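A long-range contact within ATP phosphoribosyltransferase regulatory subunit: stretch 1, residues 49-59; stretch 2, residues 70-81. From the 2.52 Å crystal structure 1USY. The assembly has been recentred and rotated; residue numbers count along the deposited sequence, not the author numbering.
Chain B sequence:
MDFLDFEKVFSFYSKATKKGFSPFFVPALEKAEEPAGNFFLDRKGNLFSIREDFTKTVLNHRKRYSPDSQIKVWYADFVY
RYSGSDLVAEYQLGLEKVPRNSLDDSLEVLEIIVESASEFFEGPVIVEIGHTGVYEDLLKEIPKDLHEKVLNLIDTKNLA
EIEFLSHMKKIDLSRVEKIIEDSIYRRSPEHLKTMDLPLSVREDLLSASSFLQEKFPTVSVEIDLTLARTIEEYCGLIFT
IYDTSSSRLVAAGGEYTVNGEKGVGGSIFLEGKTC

Stretch 1 (49-59) SIREDFTKTVL
Stretch 2 (70-81) QIKVWYADFVYR

From Ile71 on, stretch 2 is strand, which runs on past Arg81. Stretch 1 ends a strand at Ile50, turns through Arg51 (phi/psi -63/112), Glu52 (-115/-18) and Asp53 (-155/115), and enters a helix at Phe54 that runs on past Leu59. The N-to-C directions of helix and strand differ by 112°, and the axes come within 10.7 Å. The contact buries 646 Å², both sides summed.

Ile71 and Val73 point toward the helix and meet Val58, which has chi1 t. Val58 CG1 lies 3.9 Å from Ile71 CG2 and 3.9 Å from Val73 CG2. These branched apolar side chains are buried. Val58 and Val73 are in register, with CA atoms 8.4 Å apart. Lys72 and Trp74 point away, alternating with Ile71 and Val73.

Tyr75 points toward stretch 1, with chi1 p (55°) and chi2 83°. Its ring makes an offset stack with the ring of Phe54, whose chi1 is -110° and chi2 102°. The centroids are 3.8 Å apart and the planes 6° from parallel. Phe54 CB sits over a face of the Tyr75 ring, 3.3 Å from Tyr75 CZ. Flat aromatic side chains suit this close packing.

Asp77 points toward stretch 1, with chi1 -142°. Asp77 OD1 forms a salt bridge with Arg51 NH2 at 3.4 Å. Asp77 OD2 accepts from Phe78 N at 2.9 Å. Asp77 CB also lies at the edge of the Phe54 ring, 3.9 Å from Phe54 CZ.

Phe78 uses its backbone here: Phe78 O accepts a very short hydrogen bond from Arg51 NH1, 2.5 Å. Arg51 leaves its backbone sideways, with chi1 t, chi2 t, chi3 m and chi4 133°, and its guanidinium reaches the strand. Its charge is thus met by a carboxylate and a carbonyl in a buried site.

Val79, chi1 t, places CG2 at the edge of the Phe54 ring, 3.5 Å from Phe54 CD1. Val79 CG1 is 3.3 Å from Glu52 O.

Tyr80 N donates to Arg51 O at 2.9 Å, nearly linear at 174°. Glu52 and Tyr80 are in register, with CA atoms 5.2 Å apart. Water 1 donates to Glu52 O at 2.9 Å and Tyr80 O at 3.0 Å. The Tyr80 side chain points toward stretch 1, chi1 m and chi2 68°. Ile50, chi1 t and chi2 t, sets CD1 over a face of the Tyr80 ring, 3.5 Å from Tyr80 CD2. Arg81 leads its side-chain end away.

Asp53, chi1 t, caps the helix: Asp53 OD1 accepts from Lys56 N at 3.2 Å.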

ATOM      1  N   SER B  49       8.052   6.999  -7.000  1.00 16.13           N
ATOM      2  CA  SER B  49       8.649   8.116  -6.296  1.00 18.00           C
ATOM      3  C   SER B  49       7.857   9.327  -6.668  1.00 19.69           C
ATOM      4  O   SER B  49       7.269   9.387  -7.753  1.00 13.98           O
ATOM      5  CB  SER B  49      10.114   8.348  -6.670  1.00 21.88           C
ATOM      6  OG  SER B  49      10.385   7.859  -7.964  1.00 39.91           O
ATOM      7  N   ILE B  50       7.834  10.279  -5.738  1.00 23.30           N
ATOM      8  CA  ILE B  50       7.161  11.554  -5.918  1.00 24.03           C
ATOM      9  C   ILE B  50       8.227  12.627  -5.928  1.00 26.96           C
ATOM     10  O   ILE B  50       9.229  12.515  -5.220  1.00 28.12           O
ATOM     11  CB  ILE B  50       6.124  11.793  -4.818  1.00 25.34           C
ATOM     12  CG1 ILE B  50       5.128  12.860  -5.263  1.00 22.66           C
ATOM     13  CG2 ILE B  50       6.802  12.199  -3.528  1.00 28.60           C
ATOM     14  CD1 ILE B  50       3.886  12.981  -4.406  1.00 23.78           C
ATOM     15  N   ARG B  51       8.009  13.652  -6.754  1.00 26.79           N
ATOM     16  CA  ARG B  51       9.027  14.643  -7.068  1.00 24.31           C
ATOM     17  C   ARG B  51       9.423  15.397  -5.794  1.00 25.38           C
ATOM     18  O   ARG B  51       8.621  16.123  -5.219  1.00 27.93           O
ATOM     19  CB  ARG B  51       8.496  15.573  -8.162  1.00 27.09           C
ATOM     20  CG  ARG B  51       9.369  16.757  -8.520  1.00 28.30           C
ATOM     21  CD  ARG B  51       8.636  17.890  -9.249  1.00 31.95           C
ATOM     22  NE  ARG B  51       7.804  17.386 -10.336  1.00 35.78           N
ATOM     23  CZ  ARG B  51       6.546  17.749 -10.556  1.00 36.21           C
ATOM     24  NH1 ARG B  51       5.954  18.646  -9.792  1.00 39.53           N
ATOM     25  NH2 ARG B  51       5.863  17.222 -11.554  1.00 43.09           N
ATOM     26  N   GLU B  52      10.661  15.182  -5.352  1.00 27.67           N
ATOM     27  CA  GLU B  52      11.176  15.724  -4.099  1.00 24.81           C
ATOM     28  C   GLU B  52      12.285  16.702  -4.385  1.00 24.51           C
ATOM     29  O   GLU B  52      12.627  17.509  -3.539  1.00 28.37           O
ATOM     30  CB  GLU B  52      11.726  14.612  -3.220  1.00 25.33           C
ATOM     31  CG  GLU B  52      10.647  13.810  -2.530  1.00 30.79           C
ATOM     32  CD  GLU B  52      11.187  12.785  -1.543  1.00 38.32           C
ATOM     33  OE1 GLU B  52      11.373  11.600  -1.921  1.00 38.32           O
ATOM     34  OE2 GLU B  52      11.401  13.155  -0.373  1.00 41.98           O
ATOM     35  N   ASP B  53      12.849  16.649  -5.580  1.00 24.41           N
ATOM     36  CA  ASP B  53      13.963  17.533  -5.900  1.00 24.08           C
ATOM     37  C   ASP B  53      14.017  17.737  -7.395  1.00 24.00           C
ATOM     38  O   ASP B  53      14.293  16.777  -8.132  1.00 29.55           O
ATOM     39  CB  ASP B  53      15.290  16.913  -5.409  1.00 26.62           C
ATOM     40  CG  ASP B  53      16.500  17.810  -5.662  1.00 22.24           C
ATOM     41  OD1 ASP B  53      16.517  18.530  -6.689  1.00 31.60           O
ATOM     42  N   PHE B  54      13.781  18.970  -7.851  1.00 21.77           N
ATOM     43  CA  PHE B  54      13.698  19.214  -9.290  1.00 23.44           C
ATOM     44  C   PHE B  54      14.964  18.886 -10.035  1.00 28.04           C
ATOM     45  O   PHE B  54      14.898  18.368 -11.152  1.00 32.64           O
ATOM     46  CB  PHE B  54      13.178  20.606  -9.662  1.00 23.82           C
ATOM     47  CG  PHE B  54      11.813  20.566 -10.269  1.00 21.40           C
ATOM     48  CD1 PHE B  54      10.705  20.904  -9.530  1.00 19.26           C
ATOM     49  CD2 PHE B  54      11.625  20.094 -11.561  1.00 23.58           C
ATOM     50  CE1 PHE B  54       9.422  20.807 -10.103  1.00 28.30           C
ATOM     51  CE2 PHE B  54      10.349  20.009 -12.137  1.00 23.20           C
ATOM     52  CZ  PHE B  54       9.252  20.349 -11.403  1.00 18.62           C
ATOM     53  N   THR B  55      16.119  19.131  -9.413  1.00 30.69           N
ATOM     54  CA  THR B  55      17.375  18.866 -10.108  1.00 28.46           C
ATOM     55  C   THR B  55      17.562  17.370 -10.220  1.00 21.27           C
ATOM     56  O   THR B  55      17.994  16.896 -11.248  1.00 22.34           O
ATOM     57  CB  THR B  55      18.590  19.581  -9.474  1.00 29.57           C
ATOM     58  OG1 THR B  55      18.985  18.869  -8.315  1.00 39.07           O
ATOM     59  CG2 THR B  55      18.177  20.937  -8.909  1.00 30.73           C
ATOM     60  N   LYS B  56      17.164  16.632  -9.190  1.00 22.33           N
ATOM     61  CA  LYS B  56      17.212  15.175  -9.214  1.00 23.56           C
ATOM     62  C   LYS B  56      16.313  14.667 -10.346  1.00 22.05           C
ATOM     63  O   LYS B  56      16.715  13.833 -11.137  1.00 18.00           O
ATOM     64  CB  LYS B  56      16.770  14.617  -7.858  1.00 31.31           C
ATOM     65  CG  LYS B  56      17.217  13.181  -7.534  1.00 41.10           C
ATOM     66  CD  LYS B  56      17.218  12.918  -6.007  1.00 50.37           C
ATOM     67  CE  LYS B  56      18.573  12.403  -5.470  1.00 52.02           C
ATOM     68  NZ  LYS B  56      18.838  12.907  -4.080  1.00 49.32           N
ATOM     69  N   THR B  57      15.116  15.235 -10.449  1.00 22.17           N
ATOM     70  CA  THR B  57      14.186  14.915 -11.527  1.00 19.53           C
ATOM     71  C   THR B  57      14.685  15.288 -12.921  1.00 17.39           C
ATOM     72  O   THR B  57      14.590  14.501 -13.836  1.00 15.77           O
ATOM     73  CB  THR B  57      12.845  15.609 -11.262  1.00 19.66           C
ATOM     74  OG1 THR B  57      12.152  14.894 -10.236  1.00 23.98           O
ATOM     75  CG2 THR B  57      11.938  15.508 -12.484  1.00 14.61           C
ATOM     76  N   VAL B  58      15.177  16.500 -13.096  1.00 16.77           N
ATOM     77  CA  VAL B  58      15.591  16.925 -14.414  1.00 20.29           C
ATOM     78  C   VAL B  58      16.750  16.029 -14.808  1.00 26.83           C
ATOM     79  O   VAL B  58      16.882  15.635 -15.960  1.00 31.12           O
ATOM     80  CB  VAL B  58      15.946  18.422 -14.422  1.00 22.51           C
ATOM     81  CG1 VAL B  58      16.687  18.822 -15.684  1.00 22.42           C
ATOM     82  CG2 VAL B  58      14.669  19.283 -14.237  1.00 20.14           C
ATOM     83  N   LEU B  59      17.544  15.633 -13.818  1.00 33.28           N
ATOM     84  CA  LEU B  59      18.729  14.816 -14.064  1.00 36.66           C
ATOM     85  C   LEU B  59      18.480  13.376 -14.474  1.00 36.96           C
ATOM     86  O   LEU B  59      19.254  12.850 -15.264  1.00 38.69           O
ATOM     87  CB  LEU B  59      19.687  14.857 -12.883  1.00 39.75           C
ATOM     88  CG  LEU B  59      20.862  15.789 -13.171  1.00 41.05           C
ATOM     89  CD1 LEU B  59      21.332  16.415 -11.897  1.00 42.65           C
ATOM     90  CD2 LEU B  59      21.974  14.990 -13.821  1.00 47.17           C
ATOM     91  N   GLN B  70      22.945  18.732 -23.708  1.00 40.77           N
ATOM     92  CA  GLN B  70      22.947  20.001 -23.007  1.00 42.02           C
ATOM     93  C   GLN B  70      21.507  20.391 -22.651  1.00 38.96           C
ATOM     94  O   GLN B  70      20.704  20.700 -23.516  1.00 42.44           O
ATOM     95  CB  GLN B  70      23.624  21.087 -23.859  1.00 43.18           C
ATOM     96  CG  GLN B  70      24.722  20.576 -24.807  1.00 44.45           C
ATOM     97  CD  GLN B  70      26.116  20.644 -24.182  1.00 46.86           C
ATOM     98  OE1 GLN B  70      26.645  21.729 -23.964  1.00 51.30           O
ATOM     99  NE2 GLN B  70      26.706  19.491 -23.899  1.00 44.67           N
ATOM    100  N   ILE B  71      21.192  20.335 -21.367  1.00 37.02           N
ATOM    101  CA  ILE B  71      19.885  20.691 -20.826  1.00 33.65           C
ATOM    102  C   ILE B  71      19.903  22.109 -20.251  1.00 28.12           C
ATOM    103  O   ILE B  71      20.740  22.414 -19.408  1.00 25.76           O
ATOM    104  CB  ILE B  71      19.517  19.665 -19.734  1.00 36.03           C
ATOM    105  CG1 ILE B  71      18.548  18.650 -20.313  1.00 44.05           C
ATOM    106  CG2 ILE B  71      18.926  20.325 -18.481  1.00 38.10           C
ATOM    107  CD1 ILE B  71      19.218  17.418 -20.831  1.00 52.08           C
ATOM    108  N   LYS B  72      18.992  22.961 -20.731  1.00 21.88           N
ATOM    109  CA  LYS B  72      18.795  24.319 -20.216  1.00 21.43           C
ATOM    110  C   LYS B  72      17.323  24.544 -19.987  1.00 21.27           C
ATOM    111  O   LYS B  72      16.652  25.087 -20.868  1.00 22.96           O
ATOM    112  CB  LYS B  72      19.286  25.380 -21.202  1.00 18.59           C
ATOM    113  CG  LYS B  72      19.976  26.538 -20.532  1.00 22.50           C
ATOM    114  CD  LYS B  72      20.298  27.674 -21.470  1.00 17.68           C
ATOM    115  CE  LYS B  72      21.141  28.703 -20.731  1.00 17.83           C
ATOM    116  NZ  LYS B  72      21.438  29.937 -21.526  1.00 15.37           N
ATOM    117  N   VAL B  73      16.816  24.155 -18.814  1.00 18.94           N
ATOM    118  CA  VAL B  73      15.366  24.190 -18.587  1.00 17.76           C
ATOM    119  C   VAL B  73      14.911  25.114 -17.478  1.00 22.16           C
ATOM    120  O   VAL B  73      15.679  25.428 -16.573  1.00 26.78           O
ATOM    121  CB  VAL B  73      14.782  22.785 -18.268  1.00 14.50           C
ATOM    122  CG1 VAL B  73      14.957  21.855 -19.461  1.00 10.59           C
ATOM    123  CG2 VAL B  73      15.372  22.209 -16.963  1.00  9.15           C
ATOM    124  N   TRP B  74      13.655  25.544 -17.571  1.00 23.02           N
ATOM    125  CA  TRP B  74      12.949  26.168 -16.454  1.00 20.86           C
ATOM    126  C   TRP B  74      11.745  25.324 -16.142  1.00 18.02           C
ATOM    127  O   TRP B  74      11.188  24.668 -17.032  1.00 23.04           O
ATOM    128  CB  TRP B  74      12.534  27.617 -16.763  1.00 20.80           C
ATOM    129  CG  TRP B  74      11.458  27.730 -17.749  1.00 17.80           C
ATOM    130  CD1 TRP B  74      11.594  27.838 -19.101  1.00 24.29           C
ATOM    131  CD2 TRP B  74      10.060  27.756 -17.490  1.00 18.02           C
ATOM    132  NE1 TRP B  74      10.360  27.932 -19.707  1.00 20.76           N
ATOM    133  CE2 TRP B  74       9.397  27.880 -18.742  1.00 19.41           C
ATOM    134  CE3 TRP B  74       9.285  27.686 -16.332  1.00 17.29           C
ATOM    135  CZ2 TRP B  74       7.998  27.920 -18.859  1.00 22.82           C
ATOM    136  CZ3 TRP B  74       7.896  27.707 -16.453  1.00 15.86           C
ATOM    137  CH2 TRP B  74       7.265  27.820 -17.701  1.00 14.71           C
ATOM    138  N   TYR B  75      11.340  25.331 -14.878  1.00 20.83           N
ATOM    139  CA  TYR B  75      10.148  24.620 -14.451  1.00 15.50           C
ATOM    140  C   TYR B  75       9.270  25.488 -13.547  1.00 17.76           C
ATOM    141  O   TYR B  75       9.694  26.598 -13.142  1.00 19.05           O
ATOM    142  CB  TYR B  75      10.525  23.302 -13.771  1.00 18.04           C
ATOM    143  CG  TYR B  75      11.474  23.476 -12.621  1.00 26.79           C
ATOM    144  CD1 TYR B  75      11.007  23.829 -11.355  1.00 26.60           C
ATOM    145  CD2 TYR B  75      12.851  23.313 -12.793  1.00 31.32           C
ATOM    146  CE1 TYR B  75      11.876  24.012 -10.298  1.00 26.39           C
ATOM    147  CE2 TYR B  75      13.735  23.486 -11.723  1.00 30.83           C
ATOM    148  CZ  TYR B  75      13.224  23.834 -10.481  1.00 33.39           C
ATOM    149  OH  TYR B  75      14.058  24.005  -9.401  1.00 42.16           O
ATOM    150  N   ALA B  76       8.064  24.966 -13.256  1.00 11.78           N
ATOM    151  CA  ALA B  76       7.024  25.576 -12.438  1.00  8.86           C
ATOM    152  C   ALA B  76       6.004  24.522 -12.023  1.00 12.86           C
ATOM    153  O   ALA B  76       5.001  24.254 -12.738  1.00 17.71           O
ATOM    154  CB  ALA B  76       6.295  26.750 -13.210  1.00  8.84           C
ATOM    155  N   ASP B  77       6.245  23.922 -10.865  1.00 15.17           N
ATOM    156  CA  ASP B  77       5.371  22.901 -10.327  1.00 13.72           C
ATOM    157  C   ASP B  77       5.568  22.676  -8.818  1.00 21.42           C
ATOM    158  O   ASP B  77       6.411  23.301  -8.147  1.00 22.65           O
ATOM    159  CB  ASP B  77       5.600  21.596 -11.079  1.00 18.07           C
ATOM    160  CG  ASP B  77       4.301  20.807 -11.328  1.00 22.49           C
ATOM    161  OD1 ASP B  77       4.270  20.103 -12.349  1.00 30.26           O
ATOM    162  OD2 ASP B  77       3.276  20.806 -10.595  1.00 22.41           O
ATOM    163  N   PHE B  78       4.775  21.765  -8.288  1.00 17.77           N
ATOM    164  CA  PHE B  78       4.876  21.397  -6.917  1.00 19.70           C
ATOM    165  C   PHE B  78       6.073  20.499  -6.713  1.00 24.05           C
ATOM    166  O   PHE B  78       6.376  19.689  -7.579  1.00 17.72           O
ATOM    167  CB  PHE B  78       3.594  20.724  -6.496  1.00 16.49           C
ATOM    168  CG  PHE B  78       2.449  21.678  -6.362  1.00 15.45           C
ATOM    169  CD1 PHE B  78       1.422  21.687  -7.280  1.00  9.82           C
ATOM    170  CD2 PHE B  78       2.428  22.607  -5.327  1.00 15.24           C
ATOM    171  CE1 PHE B  78       0.363  22.615  -7.142  1.00 16.84           C
ATOM    172  CE2 PHE B  78       1.373  23.517  -5.183  1.00 13.80           C
ATOM    173  CZ  PHE B  78       0.354  23.527  -6.077  1.00  9.66           C
ATOM    174  N   VAL B  79       6.787  20.711  -5.593  1.00 24.66           N
ATOM    175  CA  VAL B  79       7.831  19.807  -5.097  1.00 20.94           C
ATOM    176  C   VAL B  79       7.309  19.331  -3.759  1.00 21.50           C
ATOM    177  O   VAL B  79       6.844  20.139  -2.977  1.00 27.76           O
ATOM    178  CB  VAL B  79       9.148  20.554  -4.921  1.00 27.17           C
ATOM    179  CG1 VAL B  79      10.213  19.666  -4.289  1.00 20.67           C
ATOM    180  CG2 VAL B  79       9.611  21.112  -6.260  1.00 19.55           C
ATOM    181  N   TYR B  80       7.311  18.028  -3.512  1.00 20.12           N
ATOM    182  CA  TYR B  80       6.593  17.475  -2.361  1.00 19.45           C
ATOM    183  C   TYR B  80       7.578  17.113  -1.297  1.00 18.76           C
ATOM    184  O   TYR B  80       8.737  16.887  -1.596  1.00 24.19           O
ATOM    185  CB  TYR B  80       5.805  16.222  -2.750  1.00 17.92           C
ATOM    186  CG  TYR B  80       4.722  16.477  -3.784  1.00 22.84           C
ATOM    187  CD1 TYR B  80       5.034  16.827  -5.100  1.00 10.30           C
ATOM    188  CD2 TYR B  80       3.381  16.353  -3.443  1.00 21.63           C
ATOM    189  CE1 TYR B  80       4.021  17.052  -6.032  1.00 15.34           C
ATOM    190  CE2 TYR B  80       2.386  16.578  -4.362  1.00 23.59           C
ATOM    191  CZ  TYR B  80       2.702  16.928  -5.654  1.00 19.06           C
ATOM    192  OH  TYR B  80       1.662  17.144  -6.535  1.00 21.97           O
ATOM    193  N   ARG B  81       7.143  17.074  -0.047  1.00 22.12           N
ATOM    194  CA  ARG B  81       8.051  16.660   1.037  1.00 27.19           C
ATOM    195  C   ARG B  81       7.261  16.249   2.252  1.00 23.20           C
ATOM    196  O   ARG B  81       6.036  16.271   2.243  1.00 25.25           O
ATOM    197  CB  ARG B  81       9.113  17.733   1.368  1.00 24.10           C
ATOM    198  CG  ARG B  81       8.643  18.756   2.343  1.00 35.36           C
ATOM    199  CD  ARG B  81       9.429  20.038   2.391  1.00 42.01           C
ATOM    200  NE  ARG B  81       8.800  20.938   3.360  1.00 50.42           N
ATOM    201  CZ  ARG B  81       7.892  21.870   3.056  1.00 51.06           C
ATOM    202  NH1 ARG B  81       7.515  22.061   1.802  1.00 48.06           N
ATOM    203  NH2 ARG B  81       7.373  22.628   4.014  1.00 55.09           N
TER
HETATM  204  O   HOH W   1      11.519  17.565  -0.876  1.00 16.46           O